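Local coordinates for cellulosomal-scaffolding protein A (Clostridium thermocellum, PDB 4B9F) that organises the cellulosome as its scaffold and, through this family 3a carbohydrate-binding module, probably attaches the complex to cellulose, at residues E5-N10 against S133-W138; N19-V24 against Q108-F113; L39-T44 against D139-Y144. All coordinates share one frame; numbering follows the deposited sequence.

Interaction 1: E5-N10 against S133-W138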
loop_
_atom_site.group_PDB
_atom_site.type_symbol
_atom_site.label_atom_id
_atom_site.label_comp_id
_atom_site.label_asym_id
_atom_site.label_seq_id
_atom_site.Cartn_x
_atom_site.Cartn_y
_atom_site.Cartn_z
ATOM N N GLU A 5 -2.626 6.070 -6.731
ATOM C CA GLU A 5 -1.633 5.721 -7.722
ATOM C C GLU A 5 -0.647 4.780 -7.049
ATOM O O GLU A 5 -0.503 4.786 -5.824
ATOM C CB GLU A 5 -0.913 6.966 -8.209
ATOM C CG GLU A 5 -1.817 7.972 -8.867
ATOM C CD GLU A 5 -1.081 9.258 -9.129
ATOM O OE1 GLU A 5 -0.441 9.373 -10.191
ATOM O OE2 GLU A 5 -1.120 10.148 -8.257
ATOM N N PHE A 6 0.034 3.979 -7.854
ATOM C CA PHE A 6 0.763 2.851 -7.321
ATOM C C PHE A 6 1.854 2.384 -8.276
ATOM O O PHE A 6 1.709 2.504 -9.490
ATOM C CB PHE A 6 -0.210 1.683 -7.095
ATOM C CG PHE A 6 0.472 0.482 -6.550
ATOM C CD1 PHE A 6 0.744 0.404 -5.199
ATOM C CD2 PHE A 6 0.939 -0.522 -7.393
ATOM C CE1 PHE A 6 1.454 -0.650 -4.686
ATOM C CE2 PHE A 6 1.650 -1.592 -6.889
ATOM C CZ PHE A 6 1.916 -1.654 -5.532
ATOM N N TYR A 7 2.938 1.844 -7.722
ATOM C CA TYR A 7 3.836 0.971 -8.484
ATOM C C TYR A 7 4.709 0.175 -7.524
ATOM O O TYR A 7 4.826 0.527 -6.343
ATOM C CB TYR A 7 4.706 1.738 -9.497
ATOM C CG TYR A 7 5.834 2.575 -8.915
ATOM C CD1 TYR A 7 5.570 3.675 -8.107
ATOM C CD2 TYR A 7 7.165 2.297 -9.231
ATOM C CE1 TYR A 7 6.612 4.462 -7.593
ATOM C CE2 TYR A 7 8.204 3.071 -8.724
ATOM C CZ TYR A 7 7.926 4.149 -7.908
ATOM O OH TYR A 7 8.966 4.917 -7.418
ATOM N N ASN A 8 5.301 -0.906 -8.030
ATOM C CA ASN A 8 6.324 -1.660 -7.292
ATOM C C ASN A 8 7.688 -1.146 -7.693
ATOM O O ASN A 8 8.007 -1.094 -8.881
ATOM C CB ASN A 8 6.235 -3.146 -7.620
ATOM C CG ASN A 8 5.014 -3.792 -7.018
ATOM O OD1 ASN A 8 3.926 -3.735 -7.592
ATOM N ND2 ASN A 8 5.171 -4.377 -5.837
ATOM N N SER A 9 8.505 -0.763 -6.721
ATOM C CA SER A 9 9.790 -0.170 -7.079
ATOM C C SER A 9 10.799 -1.198 -7.581
ATOM O O SER A 9 11.666 -0.866 -8.400
ATOM C CB SER A 9 10.356 0.627 -5.911
ATOM O OG SER A 9 10.561 -0.217 -4.796
ATOM N N ASN A 10 10.697 -2.436 -7.101
ATOM C CA ASN A 10 11.615 -3.492 -7.537
ATOM C C ASN A 10 10.874 -4.552 -8.334
ATOM O O ASN A 10 10.037 -5.265 -7.793
ATOM C CB ASN A 10 12.351 -4.114 -6.356
ATOM C CG ASN A 10 11.429 -4.788 -5.386
ATOM O OD1 ASN A 10 10.365 -4.259 -5.059
ATOM N ND2 ASN A 10 11.821 -5.979 -4.921
ATOM N N SER A 133 7.799 2.830 -14.061
ATOM C CA SER A 133 8.931 3.662 -13.679
ATOM C C SER A 133 8.519 4.644 -12.587
ATOM O O SER A 133 9.362 5.196 -11.888
ATOM C CB SER A 133 9.489 4.404 -14.891
ATOM O OG SER A 133 8.485 5.175 -15.523
ATOM N N GLN A 134 7.216 4.843 -12.430
ATOM C CA GLN A 134 6.694 5.802 -11.468
ATOM C C GLN A 134 5.254 5.459 -11.135
ATOM O O GLN A 134 4.682 4.536 -11.710
ATOM C CB GLN A 134 6.753 7.222 -12.032
ATOM C CG GLN A 134 5.689 7.526 -13.078
ATOM C CD GLN A 134 5.946 6.827 -14.396
ATOM O OE1 GLN A 134 6.990 7.018 -15.019
ATOM N NE2 GLN A 134 4.995 6.006 -14.827
ATOM N N PHE A 135 4.664 6.213 -10.214
ATOM C CA PHE A 135 3.269 6.002 -9.844
ATOM C C PHE A 135 2.349 6.058 -11.060
ATOM O O PHE A 135 2.466 6.951 -11.899
ATOM C CB PHE A 135 2.815 7.067 -8.850
ATOM C CG PHE A 135 3.513 7.005 -7.529
ATOM C CD1 PHE A 135 3.184 6.033 -6.598
ATOM C CD2 PHE A 135 4.494 7.931 -7.208
ATOM C CE1 PHE A 135 3.821 5.988 -5.373
ATOM C CE2 PHE A 135 5.135 7.880 -5.993
ATOM C CZ PHE A 135 4.800 6.910 -5.081
ATOM N N VAL A 136 1.426 5.104 -11.142
ATOM C CA VAL A 136 0.398 5.112 -12.169
ATOM C C VAL A 136 -0.948 4.809 -11.533
ATOM O O VAL A 136 -1.028 4.222 -10.456
ATOM C CB VAL A 136 0.676 4.087 -13.290
ATOM C CG1 VAL A 136 2.005 4.394 -13.986
ATOM C CG2 VAL A 136 0.657 2.665 -12.746
ATOM N N GLU A 137 -2.016 5.229 -12.192
ATOM C CA GLU A 137 -3.340 4.898 -11.713
ATOM C C GLU A 137 -3.527 3.398 -11.880
ATOM O O GLU A 137 -3.305 2.855 -12.957
ATOM C CB GLU A 137 -4.377 5.667 -12.518
ATOM C CG GLU A 137 -5.723 5.781 -11.836
ATOM C CD GLU A 137 -6.600 6.830 -12.486
ATOM O OE1 GLU A 137 -6.676 6.851 -13.732
ATOM O OE2 GLU A 137 -7.202 7.643 -11.753
ATOM N N TRP A 138 -3.917 2.725 -10.807
ATOM C CA TRP A 138 -3.916 1.269 -10.801
ATOM C C TRP A 138 -5.109 0.768 -10.012
ATOM O O TRP A 138 -5.252 1.078 -8.830
ATOM C CB TRP A 138 -2.622 0.804 -10.142
ATOM C CG TRP A 138 -2.356 -0.669 -10.091
ATOM C CD1 TRP A 138 -1.972 -1.383 -8.991
ATOM C CD2 TRP A 138 -2.388 -1.602 -11.181
ATOM N NE1 TRP A 138 -1.767 -2.699 -9.324
ATOM C CE2 TRP A 138 -2.017 -2.863 -10.660
ATOM C CE3 TRP A 138 -2.691 -1.497 -12.545
ATOM C CZ2 TRP A 138 -1.945 -4.007 -11.452
ATOM C CZ3 TRP A 138 -2.623 -2.637 -13.329
ATOM C CH2 TRP A 138 -2.256 -3.878 -12.779
#
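Tyr7 drives the edge of its ring into the face of Phe135, a T-shaped pair with planes at 85° and centroids 5.0 Å apart. The touching atoms are Tyr7 CD1 and CE1; CE1 stands 3.7 Å above the Phe135 ring plane, over its centre. A chi1 of 73° places Tyr7 CG between its own backbone N and carbonyl carbon. The ring's CD1 lies 3.4 Å from Phe135 N, and Gln134 C lies over one face of the Tyr7 ring, 3.5 Å above it and toward the rim. The backbones join beside this pair: Phe6 N donates to Val136 O at 2.8 Å, and Val136 N returns a bond to Phe6 O at 3.1 Å. Phe6 and Val136 thus form an antiparallel hydrogen-bonded pair at the margin of one sheet of the module's β-sandwich, where the short strand 136-137 is outermost. The Phe6 ring lies near-parallel to the five-membered ring of Trp138, planes at 19°, but slid aside, overlapping it little; Phe6 CD2 meets Trp138 CD1 at 3.4 Å. Val136 CG2 also rests against Phe6 O. Farther out, Ser128 O accepts a hydrogen bond from Trp138 NE1, so the indole N-H is satisfied, while Phe22 and Tyr41 pack against the Phe6 ring.

Interaction 2: N19-V24 against Q108-F113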
loop_
_atom_site.group_PDB
_atom_site.type_symbol
_atom_site.label_atom_id
_atom_site.label_comp_id
_atom_site.label_asym_id
_atom_site.label_seq_id
_atom_site.Cartn_x
_atom_site.Cartn_y
_atom_site.Cartn_z
ATOM N N ASN A 19 8.011 -4.293 -2.426
ATOM C CA ASN A 19 8.103 -2.865 -2.138
ATOM C C ASN A 19 6.978 -2.076 -2.785
ATOM O O ASN A 19 7.175 -1.402 -3.798
ATOM C CB ASN A 19 9.455 -2.314 -2.604
ATOM C CG ASN A 19 10.617 -2.947 -1.875
ATOM O OD1 ASN A 19 11.007 -4.082 -2.159
ATOM N ND2 ASN A 19 11.165 -2.226 -0.912
ATOM N N PRO A 20 5.777 -2.162 -2.204
ATOM C CA PRO A 20 4.629 -1.435 -2.751
ATOM C C PRO A 20 4.772 0.063 -2.488
ATOM O O PRO A 20 5.005 0.467 -1.347
ATOM C CB PRO A 20 3.438 -2.027 -1.980
ATOM C CG PRO A 20 4.032 -2.561 -0.725
ATOM C CD PRO A 20 5.449 -2.941 -1.000
ATOM N N GLN A 21 4.627 0.872 -3.536
ATOM C CA GLN A 21 4.654 2.330 -3.403
ATOM C C GLN A 21 3.257 2.871 -3.678
ATOM O O GLN A 21 2.719 2.656 -4.764
ATOM C CB GLN A 21 5.629 2.956 -4.408
ATOM C CG GLN A 21 6.946 2.216 -4.561
ATOM C CD GLN A 21 7.877 2.420 -3.393
ATOM O OE1 GLN A 21 8.246 3.552 -3.065
ATOM N NE2 GLN A 21 8.283 1.320 -2.766
ATOM N N PHE A 22 2.665 3.556 -2.700
ATOM C CA PHE A 22 1.331 4.128 -2.855
ATOM C C PHE A 22 1.384 5.642 -2.804
ATOM O O PHE A 22 2.155 6.222 -2.025
ATOM C CB PHE A 22 0.414 3.694 -1.705
ATOM C CG PHE A 22 -0.160 2.307 -1.830
ATOM C CD1 PHE A 22 0.506 1.216 -1.302
ATOM C CD2 PHE A 22 -1.411 2.110 -2.413
ATOM C CE1 PHE A 22 -0.041 -0.063 -1.382
ATOM C CE2 PHE A 22 -1.958 0.847 -2.494
ATOM C CZ PHE A 22 -1.277 -0.240 -1.977
ATOM N N LYS A 23 0.523 6.288 -3.582
ATOM C CA LYS A 23 0.296 7.724 -3.427
ATOM C C LYS A 23 -1.198 7.970 -3.472
ATOM O O LYS A 23 -1.853 7.654 -4.470
ATOM C CB LYS A 23 1.004 8.539 -4.512
ATOM C CG LYS A 23 0.841 10.053 -4.329
ATOM C CD LYS A 23 1.930 10.852 -5.032
ATOM C CE LYS A 23 1.963 10.582 -6.514
ATOM N NZ LYS A 23 2.814 11.603 -7.198
ATOM N N VAL A 24 -1.739 8.526 -2.395
ATOM C CA VAL A 24 -3.180 8.717 -2.281
ATOM C C VAL A 24 -3.468 10.208 -2.209
ATOM O O VAL A 24 -2.915 10.914 -1.358
ATOM C CB VAL A 24 -3.724 8.027 -1.011
ATOM C CG1 VAL A 24 -5.240 8.223 -0.900
ATOM C CG2 VAL A 24 -3.356 6.551 -0.999
ATOM N N GLN A 108 2.226 9.938 0.458
ATOM C CA GLN A 108 3.043 8.993 -0.286
ATOM C C GLN A 108 3.628 8.001 0.697
ATOM O O GLN A 108 4.129 8.397 1.747
ATOM C CB GLN A 108 4.158 9.726 -1.015
ATOM C CG GLN A 108 5.060 8.832 -1.836
ATOM C CD GLN A 108 5.886 9.628 -2.829
ATOM O OE1 GLN A 108 5.368 10.527 -3.502
ATOM N NE2 GLN A 108 7.174 9.315 -2.919
ATOM N N ILE A 109 3.550 6.719 0.353
ATOM C CA ILE A 109 3.989 5.634 1.230
ATOM C C ILE A 109 4.908 4.697 0.474
ATOM O O ILE A 109 4.517 4.117 -0.539
ATOM C CB ILE A 109 2.788 4.814 1.763
ATOM C CG1 ILE A 109 1.789 5.733 2.473
ATOM C CG2 ILE A 109 3.270 3.672 2.671
ATOM C CD1 ILE A 109 0.508 5.985 1.659
ATOM N N GLN A 110 6.129 4.553 0.968
ATOM C CA GLN A 110 7.101 3.658 0.355
ATOM C C GLN A 110 7.230 2.452 1.277
ATOM O O GLN A 110 7.952 2.480 2.272
ATOM C CB GLN A 110 8.413 4.412 0.123
ATOM C CG GLN A 110 8.122 5.633 -0.748
ATOM C CD GLN A 110 9.299 6.521 -1.077
ATOM O OE1 GLN A 110 9.093 7.666 -1.454
ATOM N NE2 GLN A 110 10.528 6.005 -0.959
ATOM N N GLY A 111 6.453 1.415 0.971
ATOM C CA GLY A 111 6.338 0.258 1.838
ATOM C C GLY A 111 7.315 -0.841 1.497
ATOM O O GLY A 111 7.850 -0.887 0.393
ATOM N N ARG A 112 7.539 -1.744 2.446
ATOM C CA ARG A 112 8.461 -2.840 2.228
ATOM C C ARG A 112 8.070 -3.991 3.134
ATOM O O ARG A 112 7.739 -3.782 4.307
ATOM C CB ARG A 112 9.889 -2.394 2.547
ATOM C CG ARG A 112 10.946 -3.449 2.285
ATOM C CD ARG A 112 12.330 -2.815 2.269
ATOM N NE ARG A 112 12.597 -2.108 3.511
ATOM C CZ ARG A 112 13.052 -2.693 4.618
ATOM N NH1 ARG A 112 13.313 -3.997 4.622
ATOM N NH2 ARG A 112 13.250 -1.977 5.723
ATOM N N PHE A 113 8.105 -5.208 2.608
ATOM C CA PHE A 113 7.871 -6.362 3.474
ATOM C C PHE A 113 8.685 -7.575 3.058
ATOM O O PHE A 113 9.113 -7.692 1.904
ATOM C CB PHE A 113 6.378 -6.669 3.680
ATOM C CG PHE A 113 5.638 -7.125 2.451
ATOM C CD1 PHE A 113 5.570 -8.475 2.133
ATOM C CD2 PHE A 113 4.925 -6.222 1.668
ATOM C CE1 PHE A 113 4.823 -8.920 1.046
ATOM C CE2 PHE A 113 4.188 -6.660 0.575
ATOM C CZ PHE A 113 4.142 -8.008 0.262
HETATM O O HOH W 1 10.014 0.710 -0.470
HETATM O O HOH W 2 5.671 11.551 -6.031
#
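Gln21 NE2 is gripped twice, and one of its bonds leads across to Gly111. It donates to Asn19 O at 3.1 Å along an almost straight N-H line (176°), and to a water 2.9 Å from NE2 that in turn donates to Gly111 O. Asn19 O lies in the amide plane of Gln21, yet NE2 stands well above the carbonyl plane of Asn19. Strands 20-26 and 106-115 are antiparallel neighbours within one sheet of the β-sandwich, and side chains alternate between its two surfaces. Phe22 and Ile109 form a hydrogen-bonded pair, N to O in both directions; Gly111 N adds a third backbone bond, to Pro20 O. Phe22 and Ile109 turn inward to the opposing sheet, where they meet Ile94 and Phe96 of strand 88-96. Pro20 CD approaches Phe113 CE2 at 4.2 Å on the same side. The other surface is polar. A bend at chi2 (-74°) brings Gln21 CD back over Gln110, whose CG lies 3.1 Å from Gln21 OE1, with the two amide planes 54° apart. Gln110 OE1 accepts from Gln108 NE2 at 2.9 Å, a link along one strand that fixes the turn of the Gln108 amide. The oxygen of the Gln108 amide is bridged to Lys23 by a water, which donates to Gln108 OE1 at 2.7 Å and accepts from Lys23 NZ at 3.1 Å.

Interaction 3: L39-T44 against D139-Y144. With CA (calcium ion), chain C.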
loop_
_atom_site.group_PDB
_atom_site.type_symbol
_atom_site.label_atom_id
_atom_site.label_comp_id
_atom_site.label_asym_id
_atom_site.label_seq_id
_atom_site.Cartn_x
_atom_site.Cartn_y
_atom_site.Cartn_z
ATOM N N LEU A 39 -5.258 0.541 2.965
ATOM C CA LEU A 39 -4.867 0.230 1.600
ATOM C C LEU A 39 -4.523 -1.248 1.533
ATOM O O LEU A 39 -3.915 -1.788 2.469
ATOM C CB LEU A 39 -3.630 1.050 1.210
ATOM C CG LEU A 39 -3.746 2.561 1.429
ATOM C CD1 LEU A 39 -2.392 3.246 1.201
ATOM C CD2 LEU A 39 -4.790 3.165 0.524
ATOM N N ARG A 40 -4.880 -1.910 0.434
ATOM C CA ARG A 40 -4.591 -3.334 0.310
ATOM C C ARG A 40 -3.745 -3.630 -0.913
ATOM O O ARG A 40 -4.022 -3.135 -2.016
ATOM C CB ARG A 40 -5.882 -4.161 0.242
ATOM C CG ARG A 40 -6.747 -4.042 1.451
ATOM C CD ARG A 40 -7.956 -4.956 1.386
ATOM N NE ARG A 40 -8.819 -4.688 2.525
ATOM C CZ ARG A 40 -10.015 -5.232 2.710
ATOM N NH1 ARG A 40 -10.494 -6.114 1.839
ATOM N NH2 ARG A 40 -10.727 -4.898 3.778
ATOM N N TYR A 41 -2.707 -4.441 -0.690
ATOM C CA TYR A 41 -1.844 -4.961 -1.738
ATOM C C TYR A 41 -1.966 -6.489 -1.733
ATOM O O TYR A 41 -1.559 -7.140 -0.773
ATOM C CB TYR A 41 -0.389 -4.527 -1.493
ATOM C CG TYR A 41 0.547 -5.051 -2.556
ATOM C CD1 TYR A 41 0.717 -4.365 -3.753
ATOM C CD2 TYR A 41 1.237 -6.255 -2.389
ATOM C CE1 TYR A 41 1.547 -4.849 -4.748
ATOM C CE2 TYR A 41 2.070 -6.745 -3.381
ATOM C CZ TYR A 41 2.220 -6.033 -4.557
ATOM O OH TYR A 41 3.025 -6.487 -5.568
ATOM N N TYR A 42 -2.532 -7.045 -2.807
ATOM C CA TYR A 42 -2.845 -8.467 -2.871
ATOM C C TYR A 42 -1.760 -9.256 -3.581
ATOM O O TYR A 42 -1.252 -8.841 -4.629
ATOM C CB TYR A 42 -4.152 -8.680 -3.631
ATOM C CG TYR A 42 -5.334 -7.890 -3.138
ATOM C CD1 TYR A 42 -6.145 -8.385 -2.119
ATOM C CD2 TYR A 42 -5.690 -6.685 -3.740
ATOM C CE1 TYR A 42 -7.266 -7.684 -1.693
ATOM C CE2 TYR A 42 -6.809 -5.970 -3.315
ATOM C CZ TYR A 42 -7.591 -6.483 -2.294
ATOM O OH TYR A 42 -8.711 -5.790 -1.897
ATOM N N TYR A 43 -1.434 -10.422 -3.043
ATOM C CA TYR A 43 -0.368 -11.229 -3.608
ATOM C C TYR A 43 -0.488 -12.678 -3.159
ATOM O O TYR A 43 -1.367 -13.024 -2.369
ATOM C CB TYR A 43 0.997 -10.643 -3.198
ATOM C CG TYR A 43 1.294 -10.713 -1.707
ATOM C CD1 TYR A 43 0.707 -9.821 -0.812
ATOM C CD2 TYR A 43 2.165 -11.672 -1.201
ATOM C CE1 TYR A 43 0.974 -9.887 0.557
ATOM C CE2 TYR A 43 2.436 -11.750 0.160
ATOM C CZ TYR A 43 1.843 -10.851 1.035
ATOM O OH TYR A 43 2.111 -10.908 2.382
ATOM N N THR A 44 0.388 -13.524 -3.691
ATOM C CA THR A 44 0.490 -14.902 -3.239
ATOM C C THR A 44 1.787 -15.055 -2.459
ATOM O O THR A 44 2.862 -14.693 -2.938
ATOM C CB THR A 44 0.479 -15.894 -4.416
ATOM O OG1 THR A 44 1.398 -15.447 -5.423
ATOM C CG2 THR A 44 -0.910 -15.999 -5.015
ATOM N N ASP A 139 -5.966 -0.009 -10.658
ATOM C CA ASP A 139 -7.176 -0.457 -9.991
ATOM C C ASP A 139 -7.067 -1.864 -9.394
ATOM O O ASP A 139 -8.076 -2.426 -8.974
ATOM C CB ASP A 139 -8.404 -0.330 -10.907
ATOM C CG ASP A 139 -8.302 -1.181 -12.157
ATOM O OD1 ASP A 139 -7.324 -1.940 -12.305
ATOM O OD2 ASP A 139 -9.227 -1.096 -12.995
ATOM N N GLN A 140 -5.856 -2.428 -9.335
ATOM C CA GLN A 140 -5.685 -3.736 -8.706
ATOM C C GLN A 140 -5.099 -3.642 -7.308
ATOM O O GLN A 140 -4.657 -4.641 -6.749
ATOM C CB GLN A 140 -4.918 -4.716 -9.603
ATOM C CG GLN A 140 -5.665 -4.919 -10.932
ATOM C CD GLN A 140 -5.109 -6.012 -11.843
ATOM O OE1 GLN A 140 -4.298 -6.853 -11.443
ATOM N NE2 GLN A 140 -5.563 -6.003 -13.089
ATOM N N VAL A 141 -5.104 -2.428 -6.759
ATOM C CA VAL A 141 -4.975 -2.220 -5.318
ATOM C C VAL A 141 -6.251 -1.511 -4.869
ATOM O O VAL A 141 -6.926 -0.880 -5.681
ATOM C CB VAL A 141 -3.735 -1.374 -4.931
ATOM C CG1 VAL A 141 -2.442 -2.143 -5.210
ATOM C CG2 VAL A 141 -3.751 -0.028 -5.643
ATOM N N THR A 142 -6.602 -1.640 -3.596
ATOM C CA THR A 142 -7.849 -1.069 -3.106
ATOM C C THR A 142 -7.624 -0.176 -1.889
ATOM O O THR A 142 -6.582 -0.259 -1.213
ATOM C CB THR A 142 -8.856 -2.170 -2.748
ATOM O OG1 THR A 142 -8.250 -3.069 -1.812
ATOM C CG2 THR A 142 -9.264 -2.943 -3.997
ATOM N N ALA A 143 -8.608 0.679 -1.619
ATOM C CA ALA A 143 -8.589 1.561 -0.464
ATOM C C ALA A 143 -9.960 1.575 0.176
ATOM O O ALA A 143 -10.985 1.551 -0.525
ATOM C CB ALA A 143 -8.173 2.972 -0.859
ATOM N N TYR A 144 -9.963 1.620 1.508
ATOM C CA TYR A 144 -11.184 1.627 2.309
ATOM C C TYR A 144 -11.109 2.768 3.309
ATOM O O TYR A 144 -10.043 3.043 3.859
ATOM C CB TYR A 144 -11.358 0.302 3.058
ATOM C CG TYR A 144 -11.525 -0.889 2.144
ATOM C CD1 TYR A 144 -10.435 -1.434 1.475
ATOM C CD2 TYR A 144 -12.778 -1.467 1.936
ATOM C CE1 TYR A 144 -10.578 -2.506 0.621
ATOM C CE2 TYR A 144 -12.934 -2.549 1.089
ATOM C CZ TYR A 144 -11.834 -3.063 0.435
ATOM O OH TYR A 144 -11.978 -4.127 -0.418
HETATM CA CA CA C . 3.729 -14.607 -5.242
HETATM O O HOH W 3 4.895 -12.805 -3.969
#
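Arg40 runs past Thr142 and finishes on the ring of Tyr144. Its CB lies 3.3 Å from Thr142 OG1; CG and CD follow the same hydroxyl a little farther off, and CD also reaches Tyr144 CE1. The chain is extended from CG to NE, which carries NE to 3.4 Å from Tyr144 CE1. There the guanidinium lies nearly flat on the ring, planes 22° apart, with CZ 3.9 Å from the Tyr144 ring centroid and NH2 over the ring centre: a stacked cation-pi contact. NH1 comes 3.4 Å from Tyr144 OH, at too poor an angle for a hydrogen bond. Thr142 OG1, already covered by the Arg40 methylenes, shares a 2.8 Å hydrogen bond with Tyr42 OH, whose side chain crosses that of Thr142 at about a right angle. Beneath these side chains the backbone pair is uneven: Arg40 N donates to Thr142 O at 2.9 Å, whereas the return bond from Thr142 N to Arg40 O is weak. On the other surface Leu39 CD2 packs on Ala143 CB. Past the end of the strand, Thr44 binds the calcium ion through both O and OG1, in a site completed by Asp46, Thr122, Asn125, Asp126 and water. Strand 37-43 lies between 88-96 and 142-145 in an antiparallel sheet of this helix-free β-sandwich, and strand 148-151 flanks 142-145 on its far side; Leu39 and Val141 reach across the interior to Phe22 of strand 20-26.

Interactions 1 and 2 belong to the same sheet, joined by backbone bonds between strands 2-8 and 20-26, whereas interaction 3 pairs strands of the opposing sheet. Interaction 1 is a surface contact at the sheet's margin, where aromatic rings flank a short pair of backbone bonds. Interactions 2 and 3 are partly buried and have two characters: apolar residues on the inside, and on the outside an amide and water network in one, a cation-pi and hydroxyl arrangement in the other. The two sheets meet on the inside: Phe6 of interaction 1 packs on Tyr41 of interaction 3, and Phe22 of interaction 2 touches both Leu39 and Val141. Asn8 also bridges the sheets, through a probable hydrogen bond to Tyr41 OH.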